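Local structure of beta sliding clamp (Bartonella birtlesii LL-WM9, 6PTR) at residues C[338-352]-C[364-376]. The protein probably confers DNA tethering and processivity on DNA polymerases and other proteins, forming a ring-shaped head-to-tail homodimer around DNA. Numbering follows the deposited sequence.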
loop_
_atom_site.group_PDB
_atom_site.type_symbol
_atom_site.label_atom_id
_atom_site.label_comp_id
_atom_site.label_asym_id
_atom_site.label_seq_id
_atom_site.Cartn_x
_atom_site.Cartn_y
_atom_site.Cartn_z
ATOM N N TYR C 338 -8.601 -3.930 -20.282
ATOM C CA TYR C 338 -7.661 -4.189 -21.365
ATOM C C TYR C 338 -7.548 -2.989 -22.290
ATOM O O TYR C 338 -6.461 -2.697 -22.802
ATOM C CB TYR C 338 -8.080 -5.436 -22.153
ATOM C CG TYR C 338 -8.022 -6.730 -21.355
ATOM C CD1 TYR C 338 -7.403 -6.784 -20.113
ATOM C CD2 TYR C 338 -8.584 -7.905 -21.864
ATOM C CE1 TYR C 338 -7.335 -7.976 -19.383
ATOM C CE2 TYR C 338 -8.539 -9.101 -21.144
ATOM C CZ TYR C 338 -7.904 -9.128 -19.908
ATOM O OH TYR C 338 -7.845 -10.300 -19.186
ATOM N N LEU C 339 -8.661 -2.288 -22.535
ATOM C CA LEU C 339 -8.588 -1.059 -23.318
ATOM C C LEU C 339 -7.701 -0.032 -22.640
ATOM O O LEU C 339 -6.885 0.623 -23.296
ATOM C CB LEU C 339 -9.983 -0.465 -23.528
ATOM C CG LEU C 339 -10.897 -1.084 -24.575
ATOM C CD1 LEU C 339 -12.284 -0.446 -24.414
ATOM C CD2 LEU C 339 -10.355 -0.847 -25.974
ATOM N N LEU C 340 -7.840 0.126 -21.321
ATOM C CA LEU C 340 -6.983 1.081 -20.621
ATOM C C LEU C 340 -5.526 0.629 -20.639
ATOM O O LEU C 340 -4.621 1.457 -20.789
ATOM C CB LEU C 340 -7.479 1.267 -19.192
ATOM C CG LEU C 340 -8.848 1.961 -19.158
ATOM C CD1 LEU C 340 -9.376 2.010 -17.743
ATOM C CD2 LEU C 340 -8.725 3.364 -19.732
ATOM N N ASP C 341 -5.287 -0.681 -20.518
ATOM C CA ASP C 341 -3.916 -1.182 -20.617
ATOM C C ASP C 341 -3.277 -0.757 -21.933
ATOM O O ASP C 341 -2.154 -0.235 -21.951
ATOM C CB ASP C 341 -3.884 -2.711 -20.488
ATOM C CG ASP C 341 -4.235 -3.205 -19.098
ATOM O OD1 ASP C 341 -4.124 -2.433 -18.113
ATOM O OD2 ASP C 341 -4.598 -4.396 -18.995
ATOM N N ILE C 342 -3.983 -0.956 -23.049
ATOM C CA ILE C 342 -3.385 -0.654 -24.343
ATOM C C ILE C 342 -3.297 0.852 -24.560
ATOM O O ILE C 342 -2.290 1.358 -25.071
ATOM C CB ILE C 342 -4.172 -1.366 -25.452
ATOM C CG1 ILE C 342 -3.980 -2.874 -25.302
ATOM C CG2 ILE C 342 -3.707 -0.888 -26.822
ATOM C CD1 ILE C 342 -5.013 -3.694 -26.110
ATOM N N ALA C 343 -4.331 1.599 -24.156
ATOM C CA ALA C 343 -4.229 3.056 -24.238
ATOM C C ALA C 343 -3.008 3.560 -23.476
ATOM O O ALA C 343 -2.315 4.485 -23.929
ATOM C CB ALA C 343 -5.509 3.705 -23.705
ATOM N N GLY C 344 -2.725 2.954 -22.321
ATOM C CA GLY C 344 -1.534 3.301 -21.555
ATOM C C GLY C 344 -0.222 2.998 -22.243
ATOM O O GLY C 344 0.802 3.579 -21.875
ATOM N N GLN C 345 -0.214 2.100 -23.235
ATOM C CA GLN C 345 1.022 1.800 -23.959
ATOM C C GLN C 345 1.408 2.884 -24.948
ATOM O O GLN C 345 2.584 2.995 -25.309
ATOM C CB GLN C 345 0.887 0.484 -24.728
ATOM C CG GLN C 345 0.750 -0.704 -23.822
ATOM C CD GLN C 345 2.035 -0.984 -23.110
ATOM O OE1 GLN C 345 2.155 -0.765 -21.910
ATOM N NE2 GLN C 345 3.027 -1.465 -23.858
ATOM N N LEU C 346 0.432 3.653 -25.417
ATOM C CA LEU C 346 0.623 4.579 -26.509
ATOM C C LEU C 346 1.112 5.914 -25.986
ATOM O O LEU C 346 0.849 6.287 -24.844
ATOM C CB LEU C 346 -0.691 4.759 -27.262
ATOM C CG LEU C 346 -1.335 3.452 -27.709
ATOM C CD1 LEU C 346 -2.686 3.730 -28.377
ATOM C CD2 LEU C 346 -0.393 2.716 -28.649
ATOM N N SER C 347 1.822 6.640 -26.838
ATOM C CA SER C 347 2.398 7.908 -26.442
ATOM C C SER C 347 1.806 9.099 -27.175
ATOM O O SER C 347 2.127 10.239 -26.823
ATOM C CB SER C 347 3.916 7.883 -26.663
ATOM O OG SER C 347 4.223 7.733 -28.040
ATOM N N SER C 348 0.963 8.881 -28.174
ATOM C CA SER C 348 0.507 9.976 -29.014
ATOM C C SER C 348 -0.871 10.452 -28.577
ATOM O O SER C 348 -1.589 9.766 -27.843
ATOM C CB SER C 348 0.478 9.557 -30.483
ATOM O OG SER C 348 -0.568 8.668 -30.741
ATOM N N ASP C 349 -1.233 11.647 -29.040
ATOM C CA ASP C 349 -2.573 12.141 -28.764
ATOM C C ASP C 349 -3.643 11.296 -29.432
ATOM O O ASP C 349 -4.783 11.309 -28.974
ATOM C CB ASP C 349 -2.737 13.581 -29.224
ATOM C CG ASP C 349 -1.763 14.532 -28.546
ATOM O OD1 ASP C 349 -1.269 14.204 -27.444
ATOM O OD2 ASP C 349 -1.507 15.612 -29.115
ATOM N N GLU C 350 -3.306 10.553 -30.483
ATOM C CA GLU C 350 -4.304 9.892 -31.313
ATOM C C GLU C 350 -4.205 8.381 -31.149
ATOM O O GLU C 350 -3.139 7.798 -31.376
ATOM C CB GLU C 350 -4.115 10.295 -32.777
ATOM C CG GLU C 350 -3.898 11.793 -32.886
ATOM C CD GLU C 350 -3.544 12.281 -34.269
ATOM O OE1 GLU C 350 -3.911 13.433 -34.586
ATOM O OE2 GLU C 350 -2.885 11.534 -35.021
ATOM N N MET C 351 -5.320 7.752 -30.809
ATOM C CA MET C 351 -5.403 6.303 -30.694
ATOM C C MET C 351 -6.234 5.773 -31.856
ATOM O O MET C 351 -7.359 6.229 -32.069
ATOM C CB MET C 351 -6.031 5.911 -29.363
ATOM C CG MET C 351 -6.122 4.430 -29.136
ATOM S SD MET C 351 -6.596 4.161 -27.416
ATOM C CE MET C 351 -6.435 2.383 -27.288
ATOM N N VAL C 352 -5.689 4.822 -32.605
ATOM C CA VAL C 352 -6.340 4.303 -33.807
ATOM C C VAL C 352 -6.728 2.846 -33.586
ATOM O O VAL C 352 -5.900 2.032 -33.166
ATOM C CB VAL C 352 -5.434 4.441 -35.043
ATOM C CG1 VAL C 352 -6.125 3.823 -36.261
ATOM C CG2 VAL C 352 -5.124 5.889 -35.296
ATOM N N ILE C 364 -4.691 -2.252 -32.795
ATOM C CA ILE C 364 -4.591 -0.962 -32.111
ATOM C C ILE C 364 -3.151 -0.470 -32.141
ATOM O O ILE C 364 -2.205 -1.260 -32.012
ATOM C CB ILE C 364 -5.092 -1.043 -30.657
ATOM C CG1 ILE C 364 -6.547 -1.505 -30.599
ATOM C CG2 ILE C 364 -4.921 0.301 -29.948
ATOM C CD1 ILE C 364 -6.989 -1.905 -29.229
ATOM N N ARG C 365 -2.987 0.844 -32.291
ATOM C CA ARG C 365 -1.655 1.433 -32.304
ATOM C C ARG C 365 -1.746 2.940 -32.131
ATOM O O ARG C 365 -2.812 3.555 -32.302
ATOM C CB ARG C 365 -0.906 1.096 -33.593
ATOM C CG ARG C 365 -1.706 1.369 -34.830
ATOM C CD ARG C 365 -0.790 1.565 -36.000
ATOM N NE ARG C 365 -0.122 0.331 -36.390
ATOM C CZ ARG C 365 -0.608 -0.525 -37.283
ATOM N NH1 ARG C 365 -1.772 -0.279 -37.869
ATOM N NH2 ARG C 365 0.073 -1.621 -37.594
ATOM N N ASP C 366 -0.620 3.515 -31.714
ATOM C CA ASP C 366 -0.381 4.938 -31.904
ATOM C C ASP C 366 -0.474 5.250 -33.383
ATOM O O ASP C 366 0.169 4.586 -34.202
ATOM C CB ASP C 366 1.014 5.323 -31.403
ATOM C CG ASP C 366 1.009 5.847 -29.993
ATOM O OD1 ASP C 366 0.030 6.530 -29.612
ATOM O OD2 ASP C 366 1.987 5.573 -29.270
ATOM N N ASN C 367 -1.252 6.281 -33.719
ATOM C CA ASN C 367 -1.384 6.696 -35.109
ATOM C C ASN C 367 -0.029 6.815 -35.786
ATOM O O ASN C 367 0.091 6.533 -36.983
ATOM C CB ASN C 367 -2.141 8.024 -35.179
ATOM C CG ASN C 367 -2.726 8.308 -36.563
ATOM O OD1 ASN C 367 -2.800 7.427 -37.424
ATOM N ND2 ASN C 367 -3.155 9.543 -36.771
ATOM N N ASN C 368 1.015 7.165 -35.032
ATOM C CA ASN C 368 2.308 7.414 -35.662
ATOM C C ASN C 368 3.013 6.113 -36.051
ATOM O O ASN C 368 3.282 5.874 -37.236
ATOM C CB ASN C 368 3.191 8.307 -34.757
ATOM C CG ASN C 368 3.946 7.541 -33.662
ATOM O OD1 ASN C 368 3.406 7.261 -32.595
ATOM N ND2 ASN C 368 5.214 7.241 -33.917
ATOM N N ASN C 369 3.274 5.233 -35.087
ATOM C CA ASN C 369 4.471 4.416 -35.225
ATOM C C ASN C 369 4.226 3.155 -36.047
ATOM O O ASN C 369 3.091 2.716 -36.268
ATOM C CB ASN C 369 5.035 4.040 -33.857
ATOM C CG ASN C 369 4.491 2.740 -33.357
ATOM O OD1 ASN C 369 4.945 1.671 -33.760
ATOM N ND2 ASN C 369 3.501 2.813 -32.484
ATOM N N ALA C 370 5.344 2.549 -36.464
ATOM C CA ALA C 370 5.345 1.413 -37.362
ATOM C C ALA C 370 5.974 0.156 -36.776
ATOM O O ALA C 370 5.937 -0.888 -37.433
ATOM C CB ALA C 370 6.085 1.773 -38.660
ATOM N N GLU C 371 6.552 0.214 -35.579
ATOM C CA GLU C 371 7.294 -0.923 -35.053
ATOM C C GLU C 371 6.526 -1.719 -33.997
ATOM O O GLU C 371 6.888 -2.873 -33.737
ATOM C CB GLU C 371 8.635 -0.459 -34.469
ATOM C CG GLU C 371 8.546 0.185 -33.085
ATOM C CD GLU C 371 8.354 1.692 -33.113
ATOM O OE1 GLU C 371 8.994 2.350 -33.957
ATOM O OE2 GLU C 371 7.573 2.215 -32.282
ATOM N N VAL C 372 5.474 -1.149 -33.414
ATOM C CA VAL C 372 4.717 -1.753 -32.317
ATOM C C VAL C 372 3.253 -1.853 -32.723
ATOM O O VAL C 372 2.680 -0.877 -33.213
ATOM C CB VAL C 372 4.841 -0.903 -31.033
ATOM C CG1 VAL C 372 4.116 -1.558 -29.868
ATOM C CG2 VAL C 372 6.303 -0.650 -30.686
ATOM N N LEU C 373 2.619 -2.994 -32.455
ATOM C CA LEU C 373 1.177 -3.062 -32.635
ATOM C C LEU C 373 0.576 -3.865 -31.496
ATOM O O LEU C 373 1.241 -4.698 -30.873
ATOM C CB LEU C 373 0.784 -3.678 -33.982
ATOM C CG LEU C 373 1.236 -5.099 -34.333
ATOM C CD1 LEU C 373 0.250 -6.156 -33.798
ATOM C CD2 LEU C 373 1.442 -5.250 -35.851
ATOM N N TYR C 374 -0.702 -3.622 -31.251
ATOM C CA TYR C 374 -1.435 -4.371 -30.257
ATOM C C TYR C 374 -2.673 -4.967 -30.907
ATOM O O TYR C 374 -3.240 -4.404 -31.852
ATOM C CB TYR C 374 -1.823 -3.484 -29.074
ATOM C CG TYR C 374 -0.615 -2.836 -28.489
ATOM C CD1 TYR C 374 0.227 -3.564 -27.648
ATOM C CD2 TYR C 374 -0.264 -1.529 -28.824
ATOM C CE1 TYR C 374 1.363 -3.004 -27.126
ATOM C CE2 TYR C 374 0.892 -0.946 -28.297
ATOM C CZ TYR C 374 1.700 -1.700 -27.455
ATOM O OH TYR C 374 2.835 -1.143 -26.938
ATOM N N VAL C 375 -3.079 -6.123 -30.408
ATOM C CA VAL C 375 -4.315 -6.757 -30.840
ATOM C C VAL C 375 -5.187 -6.994 -29.612
ATOM O O VAL C 375 -4.699 -7.406 -28.553
ATOM C CB VAL C 375 -4.030 -8.075 -31.586
ATOM C CG1 VAL C 375 -5.332 -8.679 -32.120
ATOM C CG2 VAL C 375 -3.048 -7.864 -32.708
ATOM N N LEU C 376 -6.481 -6.734 -29.750
ATOM C CA LEU C 376 -7.385 -6.958 -28.628
ATOM C C LEU C 376 -8.645 -7.656 -29.119
ATOM O O LEU C 376 -9.298 -7.187 -30.061
ATOM C CB LEU C 376 -7.748 -5.637 -27.954
ATOM C CG LEU C 376 -8.696 -5.762 -26.760
ATOM C CD1 LEU C 376 -8.037 -6.564 -25.654
ATOM C CD2 LEU C 376 -9.081 -4.368 -26.285
HETATM O O HOH W 1 3.437 1.481 -27.601
#
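Asp366 turns its carboxylate into the loop between helix 338-345 and strand 350-352, and its two oxygens divide the donors there. Asp366 OD2 offers its syn lone pair to Ser347 N at 2.7 Å, in a nearly straight bond (170°). Asp366 OD1 takes Ser348 N from above the carboxylate plane and also Ser348 OG, in a bond so short that its exact length is doubtful. Farther out, Asn367 ND2 reaches Glu350 OE2 at 2.7 Å; the acceptor lies in the plane of the Asn367 amide, while the amide nitrogen sits above the Glu350 carboxylate plane. Backbone pairing is antiparallel: Val352 N bonds Arg365 O at 3.2 Å and Arg365 N returns to Val352 O. Apolar contacts join helix and sheet: Ile342 CG2 meets Ile364 CG2 at 3.6 Å, Ile342 CD1 rests on Leu376 CB, and from strand 350-352 Met351 CE closes on Ile364 CG2 at 3.7 Å. Tyr374 OH accepts from Gln345 NE2 at 3.1 Å, the amide standing perpendicular to the ring; that nitrogen also donates to Asp150 O, and one water links the hydroxyl to Gln345 O. Apolar helix-on-sheet packing thus passes into a carboxylate that gathers loop donors, holding the helix-to-strand turn against the sheet shared by C-terminal and central domains and probably keeping Asp366 ionised.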